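Siderophore periplasmic binding protein (PDB 5DH0) probably binds a ferric siderophore of the fuscachelin type outside the cell membrane and delivers it to an iron-uptake transporter. Local coordinates at residues V55-I60 with G158-A163; L48-E53 with R145-E150; I66-T71 with E76-L81; Q166-R171 with R290-A295; E61-I66 with A100-D105. All coordinates share one frame; numbering follows the deposited sequence.

Interaction 1: residues V55-I60 with G158-A163; sequences VLEAGI and GERAEA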
# COMPACT_ATOMS: atom_id res chain seq x y z
N VAL A 55 -9.57 19.14 -33.21
CA VAL A 55 -10.23 20.23 -33.93
C VAL A 55 -10.92 21.18 -32.94
O VAL A 55 -10.91 22.40 -33.14
CB VAL A 55 -11.24 19.72 -35.01
CG1 VAL A 55 -10.49 19.04 -36.15
CG2 VAL A 55 -12.31 18.79 -34.42
N LEU A 56 -11.50 20.65 -31.87
CA LEU A 56 -12.12 21.53 -30.87
C LEU A 56 -11.09 22.51 -30.28
O LEU A 56 -11.36 23.71 -30.19
CB LEU A 56 -12.79 20.72 -29.77
CG LEU A 56 -14.11 20.06 -30.21
CD1 LEU A 56 -14.59 19.02 -29.21
CD2 LEU A 56 -15.20 21.10 -30.46
N GLU A 57 -9.92 22.02 -29.89
CA GLU A 57 -8.93 22.86 -29.22
C GLU A 57 -8.34 23.89 -30.16
O GLU A 57 -7.94 24.96 -29.73
CB GLU A 57 -7.82 21.99 -28.61
CG GLU A 57 -8.29 21.23 -27.37
CD GLU A 57 -7.22 20.31 -26.78
OE1 GLU A 57 -7.38 19.91 -25.61
OE2 GLU A 57 -6.23 19.99 -27.49
N ALA A 58 -8.29 23.55 -31.44
CA ALA A 58 -7.75 24.39 -32.48
C ALA A 58 -8.78 25.38 -33.03
O ALA A 58 -8.47 26.17 -33.93
CB ALA A 58 -7.22 23.53 -33.60
N GLY A 59 -10.00 25.33 -32.48
CA GLY A 59 -11.10 26.14 -32.96
C GLY A 59 -11.49 25.89 -34.42
O GLY A 59 -11.91 26.81 -35.12
N ILE A 60 -11.36 24.66 -34.87
CA ILE A 60 -11.75 24.29 -36.23
C ILE A 60 -13.09 23.56 -36.25
O ILE A 60 -13.32 22.67 -35.44
CB ILE A 60 -10.69 23.40 -36.89
CG1 ILE A 60 -9.43 24.21 -37.18
CG2 ILE A 60 -11.22 22.74 -38.15
CD1 ILE A 60 -8.23 23.34 -37.47
N GLY A 158 0.05 23.68 -33.61
CA GLY A 158 1.23 23.21 -32.90
C GLY A 158 1.71 24.06 -31.73
O GLY A 158 2.20 23.52 -30.73
N GLU A 159 1.57 25.37 -31.83
CA GLU A 159 2.10 26.23 -30.78
C GLU A 159 1.27 26.24 -29.49
O GLU A 159 1.84 26.23 -28.40
CB GLU A 159 2.27 27.65 -31.29
CG GLU A 159 3.07 28.48 -30.32
CD GLU A 159 3.24 29.92 -30.77
OE1 GLU A 159 3.62 30.13 -31.95
OE2 GLU A 159 3.01 30.83 -29.93
N ARG A 160 -0.06 26.27 -29.61
CA ARG A 160 -0.90 26.13 -28.42
C ARG A 160 -0.70 24.78 -27.76
O ARG A 160 -0.57 24.67 -26.54
CB ARG A 160 -2.37 26.31 -28.74
CG ARG A 160 -3.25 26.23 -27.49
CD ARG A 160 -4.65 25.77 -27.83
NE ARG A 160 -4.61 24.50 -28.56
CZ ARG A 160 -4.55 23.30 -27.97
NH1 ARG A 160 -4.52 23.22 -26.65
NH2 ARG A 160 -4.50 22.20 -28.71
N ALA A 161 -0.65 23.75 -28.60
CA ALA A 161 -0.41 22.40 -28.13
C ALA A 161 0.91 22.28 -27.38
O ALA A 161 0.96 21.76 -26.26
CB ALA A 161 -0.44 21.46 -29.30
N GLU A 162 1.99 22.76 -27.97
CA GLU A 162 3.30 22.64 -27.33
C GLU A 162 3.35 23.44 -26.05
O GLU A 162 4.00 23.03 -25.08
CB GLU A 162 4.40 23.05 -28.30
CG GLU A 162 4.59 22.00 -29.42
CD GLU A 162 5.55 22.42 -30.54
OE1 GLU A 162 6.38 23.35 -30.34
OE2 GLU A 162 5.47 21.81 -31.63
N ALA A 163 2.61 24.55 -26.00
CA ALA A 163 2.55 25.32 -24.76
C ALA A 163 1.85 24.52 -23.66
O ALA A 163 2.24 24.58 -22.48
CB ALA A 163 1.87 26.65 -25.00
O HOH W 1 -3.86 20.32 -25.57
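Glu57 lays its CB over one face of the Arg160 guanidinium, offset toward the rim, with CB 3.3 Å from Arg160 NH2. A water lies at the edge of the guanidinium, in its plane. The water accepts from Arg160 NH1 at 3.2 Å. The same water donates to Glu57 OE2 at 3.1 Å. The two side chains cross at about a right angle, and their carboxylate and guanidinium planes are 58° apart. The direct salt bridge runs from Arg160 NH2 to Glu57 OE2, 3.1 Å. As a hydrogen bond it is weak, since the angle at the hydrogen is 128°. Arg160 first runs out with CG anti to the backbone N (chi1 -177°), then bends at chi3 to turn the guanidinium across Glu57. The contact joins the end of helix 52-57, closed by a Schellman motif at Gly59, to the start of helix 158-178. Binding proteins of this family typically have a long helix linking their two lobes, and 158-178 is consistent with that role. Both groups have stronger polar partners elsewhere. Arg160 NE forms a salt bridge with Asp157 OD2, and Glu57 OE1 is hydrogen-bonded to Thr291 OG1. With an alanine in place of Arg160, Glu57 OE2 and Asp157 would probably each lose a charged mate, and the bridging water one partner.

Interaction 2: residues L48-E53 with R145-E150; sequences LEFGTE and RNMTLE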
# COMPACT_ATOMS: atom_id res chain seq x y z
N LEU A 48 -11.65 11.59 -37.40
CA LEU A 48 -11.98 10.27 -36.91
C LEU A 48 -11.58 10.21 -35.43
O LEU A 48 -11.35 11.27 -34.80
CB LEU A 48 -11.29 9.18 -37.73
CG LEU A 48 -11.65 9.30 -39.21
CD1 LEU A 48 -10.96 8.24 -40.04
CD2 LEU A 48 -13.15 9.23 -39.41
N GLU A 49 -11.51 9.01 -34.87
CA GLU A 49 -11.28 8.87 -33.43
C GLU A 49 -10.01 9.60 -32.98
O GLU A 49 -8.98 9.54 -33.66
CB GLU A 49 -11.22 7.40 -33.01
CG GLU A 49 -11.38 7.22 -31.51
CD GLU A 49 -11.09 5.81 -31.02
OE1 GLU A 49 -10.17 5.17 -31.59
OE2 GLU A 49 -11.77 5.37 -30.06
N PHE A 50 -10.13 10.30 -31.85
CA PHE A 50 -9.11 11.15 -31.23
C PHE A 50 -8.87 12.44 -32.01
O PHE A 50 -8.10 13.30 -31.56
CB PHE A 50 -7.78 10.40 -31.04
CG PHE A 50 -7.93 9.16 -30.21
CD1 PHE A 50 -8.27 9.25 -28.87
CD2 PHE A 50 -7.80 7.91 -30.79
CE1 PHE A 50 -8.45 8.11 -28.09
CE2 PHE A 50 -7.97 6.76 -30.03
CZ PHE A 50 -8.30 6.86 -28.68
N GLY A 51 -9.52 12.58 -33.16
CA GLY A 51 -9.42 13.81 -33.93
C GLY A 51 -10.32 14.92 -33.40
O GLY A 51 -10.01 16.10 -33.55
N THR A 52 -11.43 14.55 -32.76
CA THR A 52 -12.40 15.53 -32.29
C THR A 52 -11.80 16.51 -31.28
O THR A 52 -12.02 17.72 -31.38
CB THR A 52 -13.62 14.86 -31.64
OG1 THR A 52 -14.18 13.90 -32.54
CG2 THR A 52 -14.66 15.91 -31.29
N GLU A 53 -11.05 15.98 -30.32
CA GLU A 53 -10.38 16.80 -29.30
C GLU A 53 -9.41 17.78 -29.96
O GLU A 53 -9.20 18.89 -29.47
CB GLU A 53 -9.64 15.91 -28.29
CG GLU A 53 -10.58 15.07 -27.39
CD GLU A 53 -11.29 13.92 -28.13
OE1 GLU A 53 -11.01 13.66 -29.33
OE2 GLU A 53 -12.16 13.28 -27.50
N ARG A 145 -1.88 11.70 -24.99
CA ARG A 145 -1.77 13.15 -25.06
C ARG A 145 -0.63 13.53 -26.00
O ARG A 145 -0.64 14.62 -26.59
CB ARG A 145 -1.60 13.76 -23.67
CG ARG A 145 -0.41 13.25 -22.87
CD ARG A 145 -0.45 13.83 -21.45
NE ARG A 145 0.59 13.26 -20.60
CZ ARG A 145 0.42 12.21 -19.80
NH1 ARG A 145 -0.77 11.61 -19.72
NH2 ARG A 145 1.43 11.77 -19.08
N ASN A 146 0.32 12.62 -26.20
CA ASN A 146 1.39 12.88 -27.17
C ASN A 146 0.94 12.65 -28.62
O ASN A 146 1.40 13.34 -29.54
CB ASN A 146 2.63 12.03 -26.84
CG ASN A 146 3.55 12.70 -25.83
OD1 ASN A 146 4.12 13.76 -26.11
ND2 ASN A 146 3.68 12.10 -24.63
N MET A 147 0.04 11.70 -28.83
CA MET A 147 -0.53 11.49 -30.16
C MET A 147 -1.40 12.68 -30.59
O MET A 147 -1.36 13.11 -31.74
CB MET A 147 -1.33 10.18 -30.19
CG MET A 147 -2.13 9.94 -31.47
SD MET A 147 -3.85 10.53 -31.34
CE MET A 147 -4.40 9.58 -29.93
N THR A 148 -2.18 13.23 -29.67
CA THR A 148 -3.04 14.35 -30.05
C THR A 148 -2.22 15.62 -30.19
O THR A 148 -2.63 16.54 -30.90
CB THR A 148 -4.20 14.60 -29.05
OG1 THR A 148 -3.67 14.78 -27.73
CG2 THR A 148 -5.20 13.47 -29.06
N LEU A 149 -1.08 15.67 -29.52
CA LEU A 149 -0.12 16.76 -29.75
C LEU A 149 0.33 16.76 -31.22
O LEU A 149 0.42 17.81 -31.84
CB LEU A 149 1.08 16.63 -28.81
CG LEU A 149 2.28 17.51 -29.15
CD1 LEU A 149 1.92 18.97 -28.92
CD2 LEU A 149 3.53 17.13 -28.35
N GLU A 150 0.60 15.58 -31.78
CA GLU A 150 1.03 15.48 -33.18
C GLU A 150 -0.05 15.91 -34.16
O GLU A 150 0.23 16.60 -35.15
CB GLU A 150 1.47 14.05 -33.52
CG GLU A 150 2.75 13.62 -32.83
CD GLU A 150 3.89 14.57 -33.12
OE1 GLU A 150 3.87 15.23 -34.20
OE2 GLU A 150 4.80 14.68 -32.27
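Phe50 and Met147 make a Met-aromatic contact. Met147 SD lies 5.3 Å from the centroid of the Phe50 ring, 46° off the ring normal, an oblique approach. The two side chains cross at about a right angle. The apolar touch is made mainly by the methyl end: Met147 CE sits 3.6 Å from Phe50 CG and 3.7 Å from Phe50 CB. Bends at chi2 and chi3 of Met147 bring this methyl to the root of the ring. A van der Waals contact of another kind brings the Thr148 CG2 methyl 3.8 Å from the backbone O of Phe50. The segment 48-53 leads from strand 45-47 into helix 52-57, and helix 142-154 follows strand 132-137. Both strands belong to the parallel sheet of the N-terminal lobe, so the contact joins a loop at the end of a central strand to a helix that comes after an edge strand. Phe50 also meets Phe137 edge-to-face, and Met147 rests on the same phenylalanine. No hydrogen bond joins the two segments; the polar groups bond to other parts of the fold. Thr148 chi1 is 54°, which turns CG2 to the Phe50 side and leaves OG1 for its hydrogen bond with the backbone O of Arg290. The guanidinium of Arg290 forms a salt bridge with Glu53, and its side chain also packs on Phe50.

Interaction 3: residues I66-T71 with E76-L81; sequences IEPVAT and EEFEQL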
# COMPACT_ATOMS: atom_id res chain seq x y z
N ILE A 66 -16.41 11.38 -35.96
CA ILE A 66 -16.85 10.14 -35.36
C ILE A 66 -18.01 10.47 -34.43
O ILE A 66 -18.03 11.54 -33.80
CB ILE A 66 -15.72 9.44 -34.57
CG1 ILE A 66 -16.26 8.18 -33.87
CG2 ILE A 66 -15.12 10.38 -33.54
CD1 ILE A 66 -15.22 7.34 -33.19
N GLU A 67 -19.00 9.58 -34.41
CA GLU A 67 -20.15 9.66 -33.51
C GLU A 67 -19.72 10.24 -32.16
O GLU A 67 -18.91 9.64 -31.45
CB GLU A 67 -20.78 8.27 -33.35
CG GLU A 67 -22.01 8.23 -32.48
CD GLU A 67 -23.27 8.60 -33.25
OE1 GLU A 67 -23.60 9.81 -33.31
OE2 GLU A 67 -23.93 7.69 -33.80
N PRO A 68 -20.21 11.44 -31.83
CA PRO A 68 -19.75 12.05 -30.58
C PRO A 68 -20.32 11.38 -29.34
O PRO A 68 -21.45 10.92 -29.32
CB PRO A 68 -20.21 13.51 -30.70
CG PRO A 68 -21.18 13.55 -31.81
CD PRO A 68 -20.93 12.38 -32.70
N VAL A 69 -19.50 11.35 -28.30
CA VAL A 69 -19.81 10.73 -27.03
C VAL A 69 -19.89 11.84 -26.00
O VAL A 69 -18.87 12.44 -25.66
CB VAL A 69 -18.72 9.70 -26.66
CG1 VAL A 69 -18.96 9.12 -25.27
CG2 VAL A 69 -18.64 8.60 -27.72
N ALA A 70 -21.09 12.12 -25.49
CA ALA A 70 -21.33 13.27 -24.61
C ALA A 70 -20.39 13.35 -23.40
O ALA A 70 -19.97 14.44 -23.01
CB ALA A 70 -22.75 13.25 -24.12
N THR A 71 -20.07 12.20 -22.82
CA THR A 71 -19.23 12.15 -21.63
C THR A 71 -17.82 12.75 -21.84
O THR A 71 -17.22 13.23 -20.89
CB THR A 71 -19.12 10.69 -21.11
OG1 THR A 71 -18.83 9.81 -22.21
CG2 THR A 71 -20.43 10.26 -20.47
N GLU A 76 -22.00 22.26 -24.02
CA GLU A 76 -22.07 23.15 -25.17
C GLU A 76 -21.31 22.56 -26.37
O GLU A 76 -21.77 22.65 -27.51
CB GLU A 76 -21.54 24.55 -24.85
CG GLU A 76 -21.58 25.48 -26.07
CD GLU A 76 -22.27 26.82 -25.79
OE1 GLU A 76 -21.59 27.73 -25.26
OE2 GLU A 76 -23.47 26.98 -26.11
N GLU A 77 -20.15 21.97 -26.11
CA GLU A 77 -19.37 21.38 -27.18
C GLU A 77 -20.16 20.27 -27.88
O GLU A 77 -20.14 20.16 -29.10
CB GLU A 77 -18.03 20.83 -26.66
CG GLU A 77 -16.87 21.86 -26.67
CD GLU A 77 -15.70 21.48 -25.73
OE1 GLU A 77 -15.82 20.49 -24.96
OE2 GLU A 77 -14.67 22.19 -25.78
N PHE A 78 -20.85 19.47 -27.09
CA PHE A 78 -21.59 18.32 -27.61
C PHE A 78 -22.74 18.76 -28.50
O PHE A 78 -23.01 18.15 -29.53
CB PHE A 78 -22.10 17.45 -26.46
CG PHE A 78 -22.88 16.25 -26.92
CD1 PHE A 78 -22.22 15.15 -27.46
CD2 PHE A 78 -24.26 16.22 -26.82
CE1 PHE A 78 -22.93 14.03 -27.88
CE2 PHE A 78 -24.97 15.11 -27.24
CZ PHE A 78 -24.31 14.01 -27.77
N GLU A 79 -23.43 19.82 -28.09
CA GLU A 79 -24.46 20.42 -28.93
C GLU A 79 -23.92 20.80 -30.31
O GLU A 79 -24.56 20.53 -31.33
CB GLU A 79 -25.05 21.64 -28.23
N GLN A 80 -22.73 21.41 -30.35
CA GLN A 80 -22.10 21.73 -31.63
C GLN A 80 -21.80 20.47 -32.45
O GLN A 80 -22.22 20.35 -33.60
CB GLN A 80 -20.81 22.53 -31.43
CG GLN A 80 -20.90 23.96 -31.91
CD GLN A 80 -21.33 24.04 -33.37
OE1 GLN A 80 -20.63 23.53 -34.26
NE2 GLN A 80 -22.48 24.66 -33.62
N LEU A 81 -21.08 19.53 -31.83
CA LEU A 81 -20.63 18.33 -32.52
C LEU A 81 -21.79 17.52 -33.11
O LEU A 81 -21.63 16.86 -34.12
CB LEU A 81 -19.82 17.44 -31.58
CG LEU A 81 -18.48 17.99 -31.13
CD1 LEU A 81 -18.01 17.21 -29.92
CD2 LEU A 81 -17.50 17.85 -32.28
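Phe78 leaves helix 75-81 toward Ala70 and Pro68, a chi1 of 180° swinging its ring away from the backbone N. Beyond CB, the first ring atom of Phe78, CG, already lies 4.1 Å from Ala70 CB. Phe78 CD1 comes to 3.5 Å from Ala70 CA. Phe78 CE1 meets the most. It is 3.6 Å from Ala70 N. Toward the proline, Phe78 CE1 is 3.7 Å from Pro68 O, and it also touches Pro68 CB. At the tip, CZ again faces the Ala70 methyl. That methyl sits almost squarely over the ring, a CH-pi contact with Ala70 CB 3.8 Å from the Phe78 centroid and 11° off the normal. Pro68 O comes instead to the edge, near the ring plane. The loop after strand 64-66 thus folds back on the helix it leads into. Strand 64-66, helix 75-81 and strand 86-88 form a beta-alpha-beta unit, since the two strands are parallel neighbours in the sheet. A turn further along the helix, Leu81 slides past Pro68 in the opposite direction, with Leu81 CB 4.0 Å from Pro68 CB. Leu81 is the buried member of the group. Its side chain also packs on Thr52 and Leu56 of helix 52-57.

Interaction 4: residues Q166-R171 with R290-A295; sequences QRFEER and RTYAQA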
# COMPACT_ATOMS: atom_id res chain seq x y z
N GLN A 166 4.40 21.89 -22.30
CA GLN A 166 5.32 22.55 -21.38
C GLN A 166 4.66 22.88 -20.04
O GLN A 166 5.25 22.68 -18.97
CB GLN A 166 5.88 23.82 -21.99
CG GLN A 166 6.72 23.57 -23.21
CD GLN A 166 7.31 24.85 -23.75
OE1 GLN A 166 7.98 25.59 -23.02
NE2 GLN A 166 7.04 25.14 -25.03
N ARG A 167 3.44 23.40 -20.11
CA ARG A 167 2.79 23.81 -18.88
C ARG A 167 2.52 22.62 -17.95
O ARG A 167 2.60 22.76 -16.72
CB ARG A 167 1.50 24.55 -19.19
CG ARG A 167 0.80 25.04 -17.96
CD ARG A 167 -0.63 25.48 -18.28
NE ARG A 167 -1.40 25.52 -17.04
CZ ARG A 167 -2.65 25.10 -16.91
NH1 ARG A 167 -3.31 24.60 -17.96
NH2 ARG A 167 -3.25 25.18 -15.72
N PHE A 168 2.22 21.46 -18.55
CA PHE A 168 1.98 20.23 -17.79
C PHE A 168 3.24 19.76 -17.07
O PHE A 168 3.21 19.44 -15.88
CB PHE A 168 1.45 19.11 -18.72
CG PHE A 168 1.31 17.76 -18.06
CD1 PHE A 168 0.18 17.44 -17.32
CD2 PHE A 168 2.29 16.79 -18.20
CE1 PHE A 168 0.05 16.19 -16.72
CE2 PHE A 168 2.15 15.53 -17.59
CZ PHE A 168 1.03 15.24 -16.86
N GLU A 169 4.36 19.73 -17.81
CA GLU A 169 5.65 19.40 -17.21
C GLU A 169 6.03 20.38 -16.09
O GLU A 169 6.52 19.97 -15.04
CB GLU A 169 6.73 19.36 -18.28
CG GLU A 169 6.67 18.11 -19.13
CD GLU A 169 7.35 18.27 -20.47
OE1 GLU A 169 8.00 19.32 -20.69
OE2 GLU A 169 7.28 17.34 -21.30
N GLU A 170 5.78 21.67 -16.31
CA GLU A 170 5.99 22.66 -15.28
C GLU A 170 5.15 22.40 -14.04
O GLU A 170 5.65 22.43 -12.92
CB GLU A 170 5.69 24.06 -15.81
CG GLU A 170 6.89 24.80 -16.41
CD GLU A 170 6.48 25.83 -17.47
OE1 GLU A 170 5.38 26.45 -17.35
OE2 GLU A 170 7.26 25.99 -18.44
N ARG A 171 3.86 22.16 -14.24
CA ARG A 171 2.94 22.04 -13.11
C ARG A 171 3.17 20.76 -12.31
O ARG A 171 2.93 20.75 -11.10
CB ARG A 171 1.48 22.12 -13.59
CG ARG A 171 0.99 23.54 -13.92
CD ARG A 171 -0.38 23.79 -13.30
NE ARG A 171 -0.26 23.98 -11.86
CZ ARG A 171 -1.19 23.68 -10.98
NH1 ARG A 171 -0.97 23.90 -9.69
NH2 ARG A 171 -2.35 23.16 -11.38
N ARG A 290 -6.98 13.00 -22.74
CA ARG A 290 -6.69 12.78 -24.14
C ARG A 290 -5.72 13.82 -24.70
O ARG A 290 -5.02 13.54 -25.66
CB ARG A 290 -7.98 12.75 -24.94
CG ARG A 290 -8.77 11.47 -24.73
CD ARG A 290 -9.95 11.40 -25.65
NE ARG A 290 -10.54 10.07 -25.71
CZ ARG A 290 -11.35 9.66 -26.69
NH1 ARG A 290 -11.66 10.49 -27.67
NH2 ARG A 290 -11.84 8.43 -26.68
N THR A 291 -5.68 15.01 -24.10
CA THR A 291 -4.76 16.07 -24.56
C THR A 291 -3.99 16.65 -23.38
O THR A 291 -4.31 16.37 -22.21
CB THR A 291 -5.53 17.21 -25.27
OG1 THR A 291 -6.36 17.90 -24.32
CG2 THR A 291 -6.41 16.66 -26.42
N TYR A 292 -2.98 17.49 -23.67
CA TYR A 292 -2.21 18.07 -22.56
C TYR A 292 -3.07 19.05 -21.79
O TYR A 292 -2.93 19.19 -20.57
CB TYR A 292 -0.91 18.72 -23.06
CG TYR A 292 0.24 17.70 -23.13
CD1 TYR A 292 0.85 17.24 -21.97
CD2 TYR A 292 0.68 17.18 -24.34
CE1 TYR A 292 1.87 16.31 -22.01
CE2 TYR A 292 1.70 16.25 -24.39
CZ TYR A 292 2.29 15.82 -23.22
OH TYR A 292 3.30 14.90 -23.25
N ALA A 293 -4.03 19.68 -22.47
CA ALA A 293 -4.96 20.58 -21.79
C ALA A 293 -5.87 19.81 -20.82
O ALA A 293 -6.15 20.27 -19.71
CB ALA A 293 -5.79 21.35 -22.80
N GLN A 294 -6.31 18.63 -21.23
CA GLN A 294 -7.13 17.81 -20.35
C GLN A 294 -6.28 17.33 -19.18
O GLN A 294 -6.70 17.41 -18.02
CB GLN A 294 -7.74 16.63 -21.10
CG GLN A 294 -8.94 17.01 -21.94
CD GLN A 294 -9.54 15.83 -22.67
OE1 GLN A 294 -9.34 14.68 -22.28
NE2 GLN A 294 -10.31 16.12 -23.72
N ALA A 295 -5.08 16.84 -19.49
CA ALA A 295 -4.13 16.43 -18.46
C ALA A 295 -3.86 17.57 -17.46
O ALA A 295 -3.71 17.32 -16.26
CB ALA A 295 -2.83 15.96 -19.09
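Phe168 has chi1 at 174°, which carries its ring out from the helix toward Tyr292 and Ala295. Tyr292, with chi1 at -88°, brings one edge of its ring toward the Phe168 face. The rings form an offset edge-to-face pair, with the centroids of Phe168 and Tyr292 5.7 Å apart and planes at 60°. Tyr292 CD1 approaches Phe168 CB at 3.8 Å, and Tyr292 CE1 lies 3.9 Å from Phe168 CD2. On the Ala295 side, the methyl CB is 3.7 Å from Phe168 CE1. A serine in place of Phe168 would probably open a gap against Ala295 and leave the Tyr292 edge without its aromatic partner. The pair joins helix 158-178 to the first turn of helix 292-307. Thr291 is the N-cap of that turn. Its OG1 accepts from Gln294 N at 3.2 Å and is also hydrogen-bonded to helix 52-57. Separately, Gln294 OE1 accepts from Arg290 N at 2.9 Å, the donor standing above the carbonyl plane. Arg145 of helix 142-154 packs on Phe168, Tyr292 and Ala295. Tyr292 OH makes weak hydrogen bonds to Asn146 and Gln165. The buried contact itself is apolar, so shape and ring orientation set the fit between the two helices, while hydrogen bonds fix the cap beside it.

Interaction 5: residues E61-I66 with A100-D105; sequences EPVGVI and AEAQPD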
# COMPACT_ATOMS: atom_id res chain seq x y z
N GLU A 61 -13.99 23.94 -37.15
CA GLU A 61 -15.23 23.19 -37.35
C GLU A 61 -14.99 22.08 -38.37
O GLU A 61 -14.80 22.35 -39.57
CB GLU A 61 -16.36 24.10 -37.82
CG GLU A 61 -16.75 25.20 -36.84
CD GLU A 61 -18.00 25.97 -37.28
OE1 GLU A 61 -18.99 25.33 -37.71
OE2 GLU A 61 -17.99 27.21 -37.20
N PRO A 62 -15.00 20.82 -37.91
CA PRO A 62 -14.72 19.69 -38.81
C PRO A 62 -15.89 19.49 -39.74
O PRO A 62 -17.00 19.87 -39.37
CB PRO A 62 -14.56 18.51 -37.85
CG PRO A 62 -15.41 18.87 -36.66
CD PRO A 62 -15.42 20.38 -36.57
N VAL A 63 -15.66 18.94 -40.93
CA VAL A 63 -16.77 18.69 -41.85
C VAL A 63 -17.38 17.29 -41.67
O VAL A 63 -18.37 16.95 -42.34
CB VAL A 63 -16.33 18.88 -43.31
CG1 VAL A 63 -16.06 20.35 -43.58
CG2 VAL A 63 -15.11 18.01 -43.62
N GLY A 64 -16.81 16.50 -40.76
CA GLY A 64 -17.30 15.18 -40.42
C GLY A 64 -16.63 14.67 -39.16
O GLY A 64 -15.44 14.90 -38.95
N VAL A 65 -17.38 13.99 -38.30
CA VAL A 65 -16.79 13.47 -37.06
C VAL A 65 -17.20 12.05 -36.80
O VAL A 65 -18.19 11.56 -37.33
CB VAL A 65 -17.19 14.30 -35.80
CG1 VAL A 65 -16.62 15.67 -35.87
CG2 VAL A 65 -18.71 14.35 -35.65
N ILE A 66 -16.41 11.38 -35.96
CA ILE A 66 -16.85 10.14 -35.36
C ILE A 66 -18.01 10.47 -34.43
O ILE A 66 -18.03 11.54 -33.80
CB ILE A 66 -15.72 9.44 -34.57
CG1 ILE A 66 -16.26 8.18 -33.87
CG2 ILE A 66 -15.12 10.38 -33.54
CD1 ILE A 66 -15.22 7.34 -33.19
N ALA A 100 -16.67 10.84 -48.20
CA ALA A 100 -16.60 11.46 -49.51
C ALA A 100 -17.67 12.55 -49.66
O ALA A 100 -17.42 13.61 -50.25
CB ALA A 100 -16.74 10.41 -50.61
N GLU A 101 -18.85 12.34 -49.08
CA GLU A 101 -19.89 13.36 -49.16
C GLU A 101 -19.52 14.63 -48.39
O GLU A 101 -19.88 15.73 -48.81
CB GLU A 101 -21.23 12.81 -48.67
CG GLU A 101 -22.13 12.34 -49.81
CD GLU A 101 -23.49 11.86 -49.32
OE1 GLU A 101 -23.60 10.66 -48.96
OE2 GLU A 101 -24.44 12.68 -49.29
N ALA A 102 -18.79 14.49 -47.29
CA ALA A 102 -18.31 15.65 -46.53
C ALA A 102 -17.24 16.44 -47.30
O ALA A 102 -17.01 17.59 -46.98
CB ALA A 102 -17.77 15.22 -45.18
N GLN A 103 -16.61 15.81 -48.29
CA GLN A 103 -15.58 16.47 -49.11
C GLN A 103 -14.44 17.10 -48.31
O GLN A 103 -14.24 18.31 -48.34
CB GLN A 103 -16.23 17.53 -50.01
CG GLN A 103 -16.90 16.92 -51.23
CD GLN A 103 -17.80 17.88 -51.97
OE1 GLN A 103 -17.69 18.02 -53.18
NE2 GLN A 103 -18.71 18.54 -51.24
N PRO A 104 -13.69 16.27 -47.58
CA PRO A 104 -12.59 16.80 -46.78
C PRO A 104 -11.39 17.14 -47.64
O PRO A 104 -11.29 16.59 -48.73
CB PRO A 104 -12.26 15.65 -45.83
CG PRO A 104 -12.58 14.42 -46.65
CD PRO A 104 -13.80 14.80 -47.47
N ASP A 105 -10.51 18.01 -47.16
CA ASP A 105 -9.19 18.17 -47.78
C ASP A 105 -8.12 17.54 -46.89
O ASP A 105 -6.95 17.44 -47.27
CB ASP A 105 -8.88 19.66 -48.05
CG ASP A 105 -8.90 20.52 -46.79
OD1 ASP A 105 -9.31 20.03 -45.71
OD2 ASP A 105 -8.52 21.71 -46.88
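Val63 and Ala102 meet closely, with Ala102 CB 3.4 Å from the backbone O of Val63. The Val63 side chain adds to this through CG2. This methyl lies between the backbone N and the carbonyl carbon. Val63 CG2 reaches 4.2 Å from Ala102 CB. On Pro104, Val63 CG2 meets CB at 4.3 Å. Gly64 has no side chain, and a CB there would lie 3.8 Å from Ala102 CB. Next outward, Val63 and Pro104 both rest on Val46 of strand 45-47. The backbone of Val63 is hydrogen-bonded to Ile45 and that of Gly64 to Ala47, which ties the weakly bonded strand 64-66 to strand 45-47. On the other side, helix 96-102 ends and Gln103 leaves helical geometry with positive phi, turning the chain into Pro104. The Asp105 carboxylate then accepts twice, OD2 from Gln43 N and OD1 from Arg44 N, while Gln103 O bonds to Arg44 NH1. Helix 96-102 connects strand 86-88 to strand 106-112, so this beta-alpha-beta crossover passes over the strands between them, 64-66 and 45-47. Across the two segments there is no hydrogen bond. Their contact is van der Waals packing of small groups, and the polar bonds that position it are made to residues 43 to 47.

How the interactions relate
Interactions 2 and 4 are buried; interactions 1, 3 and 5 lie at the surface. The only salt bridge across a pair of segments is in interaction 1. The buried pair instead uses rings, a thioether and methyl groups. Helix 52-57 carries Glu57 of interaction 1, and the loop entering it carries Phe50 of interaction 2. Helix 158-178 serves 1 and 4. Segment 290-295 of interaction 4 makes polar bonds to the elements of both interactions 1 and 2. The segments of interactions 3 and 5 overlap at Ile66, which takes no direct part in either; both contacts are apolar without a hydrogen bond across. They reach interaction 2 through Ile66 packing on Thr52 and Glu49. Interactions 4 and 5 are farthest apart, with centres about 28 Å from each other.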